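Local coordinates for protein Apc35852 (Geobacillus stearothermophilus, PDB 1U9C) that is of unknown function but belongs to the DJ-1/PfpI family, whose members include chaperone-like proteins and cysteine proteases, at residues R7-V12 and D91-P96. Numbering follows the deposited sequence.
Sequences RVLMVV and DAIFLP
Ile93 and Leu9 stand side by side on one face of a parallel strand pair at the centre of the sheet. With CG1 anti to the backbone N (chi1 -176°), Ile93 extends CD1 into the notch between Leu9 CD2, at 3.9 Å, and Val11 CG2, at 4.1 Å. Leu95 CD2 leans on Val11 CB at 3.7 Å. On the other face, facing helix 28-40, the bent end of Met10 brings CE obliquely to Phe94 CD2 at 3.9 Å, while Pro96 CG lies at the edge of that ring, in its plane, and also meets Val12 CG1. Backbone hydrogen bonds from Leu9 N to Ala92 O, Phe94 N to Leu9 O and Val11 N to Phe94 O fix the register. Before the strand proper, Asp91 OD2 accepts Arg7 N at 2.9 Å through its anti lone pair, and Asp91 N returns a bond to Arg7 O; the guanidinium turns elsewhere, to Asp44 and Gly89. An alanine in place of Asp91 would probably leave Arg7 N without its acceptor and the strand start less firmly held. Because Pro96 has no N-H, the pairing stops there: its CD lies 3.2 Å from Val11 O, which is buried without a hydrogen-bond partner, while apolar packing continues to Val12.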
# COMPACT_ATOMS: atom_id res chain seq x y z
N ARG A 7 -11.40 -10.12 7.42
CA ARG A 7 -10.67 -10.51 6.22
C ARG A 7 -9.98 -9.29 5.66
O ARG A 7 -10.56 -8.23 5.49
CB ARG A 7 -11.59 -11.09 5.16
CG ARG A 7 -12.42 -12.33 5.55
CD ARG A 7 -13.15 -12.96 4.39
NE ARG A 7 -12.23 -13.54 3.39
CZ ARG A 7 -12.34 -13.46 2.05
NH1 ARG A 7 -13.30 -12.79 1.42
NH2 ARG A 7 -11.41 -14.07 1.31
N VAL A 8 -8.71 -9.45 5.36
CA VAL A 8 -7.84 -8.39 4.83
C VAL A 8 -7.31 -8.80 3.46
O VAL A 8 -6.76 -9.89 3.31
CB VAL A 8 -6.67 -8.02 5.77
CG1 VAL A 8 -5.84 -6.94 5.21
CG2 VAL A 8 -7.20 -7.64 7.14
N LEU A 9 -7.45 -7.91 2.49
CA LEU A 9 -6.87 -8.10 1.16
C LEU A 9 -5.57 -7.30 1.10
O LEU A 9 -5.58 -6.09 1.32
CB LEU A 9 -7.83 -7.57 0.09
CG LEU A 9 -7.30 -7.58 -1.34
CD1 LEU A 9 -7.06 -9.00 -1.83
CD2 LEU A 9 -8.28 -6.83 -2.24
N MET A 10 -4.45 -7.95 0.81
CA MET A 10 -3.18 -7.24 0.60
C MET A 10 -2.79 -7.25 -0.85
O MET A 10 -2.94 -8.34 -1.46
CB MET A 10 -2.07 -7.87 1.45
CG MET A 10 -2.40 -7.82 2.95
SD MET A 10 -1.04 -8.38 4.02
CE MET A 10 0.05 -6.96 3.94
N VAL A 11 -2.41 -6.12 -1.42
CA VAL A 11 -2.09 -6.07 -2.85
C VAL A 11 -0.72 -5.46 -3.01
O VAL A 11 -0.45 -4.36 -2.54
CB VAL A 11 -3.13 -5.26 -3.63
CG1 VAL A 11 -2.84 -5.37 -5.13
CG2 VAL A 11 -4.55 -5.72 -3.37
N VAL A 12 0.17 -6.18 -3.70
CA VAL A 12 1.53 -5.74 -3.94
C VAL A 12 1.85 -5.65 -5.45
O VAL A 12 1.21 -6.22 -6.32
CB VAL A 12 2.55 -6.66 -3.22
CG1 VAL A 12 2.28 -6.66 -1.74
CG2 VAL A 12 2.54 -8.10 -3.79
N ASP A 91 -12.89 -6.76 4.72
CA ASP A 91 -13.10 -5.66 5.64
C ASP A 91 -12.10 -4.54 5.45
O ASP A 91 -12.36 -3.41 5.79
CB ASP A 91 -13.05 -6.20 7.04
CG ASP A 91 -14.03 -7.28 7.22
OD1 ASP A 91 -15.23 -6.97 7.45
OD2 ASP A 91 -13.75 -8.50 7.19
N ALA A 92 -10.93 -4.86 4.90
CA ALA A 92 -9.84 -3.89 4.71
C ALA A 92 -9.00 -4.27 3.49
O ALA A 92 -8.85 -5.49 3.22
CB ALA A 92 -8.92 -3.76 5.93
N ILE A 93 -8.41 -3.28 2.85
CA ILE A 93 -7.37 -3.52 1.81
C ILE A 93 -6.15 -2.78 2.32
O ILE A 93 -6.21 -1.66 2.87
CB ILE A 93 -7.86 -3.02 0.42
CG1 ILE A 93 -6.81 -3.38 -0.63
CG2 ILE A 93 -8.16 -1.55 0.38
CD1 ILE A 93 -7.33 -3.06 -2.06
N PHE A 94 -4.98 -3.42 2.09
CA PHE A 94 -3.69 -2.89 2.49
C PHE A 94 -2.72 -2.91 1.31
O PHE A 94 -2.51 -3.97 0.74
CB PHE A 94 -3.16 -3.75 3.65
CG PHE A 94 -2.02 -3.12 4.40
CD1 PHE A 94 -2.23 -2.46 5.60
CD2 PHE A 94 -0.72 -3.10 3.88
CE1 PHE A 94 -1.19 -1.85 6.26
CE2 PHE A 94 0.30 -2.47 4.56
CZ PHE A 94 0.03 -1.85 5.75
N LEU A 95 -2.14 -1.76 1.01
CA LEU A 95 -1.20 -1.59 -0.11
C LEU A 95 0.19 -1.28 0.37
O LEU A 95 0.50 -0.14 0.69
CB LEU A 95 -1.68 -0.43 -1.02
CG LEU A 95 -3.08 -0.56 -1.60
CD1 LEU A 95 -3.38 0.64 -2.51
CD2 LEU A 95 -3.35 -1.79 -2.23
N PRO A 96 1.05 -2.29 0.47
CA PRO A 96 2.45 -2.02 0.69
C PRO A 96 3.04 -1.26 -0.49
O PRO A 96 2.50 -1.19 -1.58
CB PRO A 96 3.05 -3.43 0.76
CG PRO A 96 1.92 -4.31 1.15
CD PRO A 96 0.79 -3.72 0.35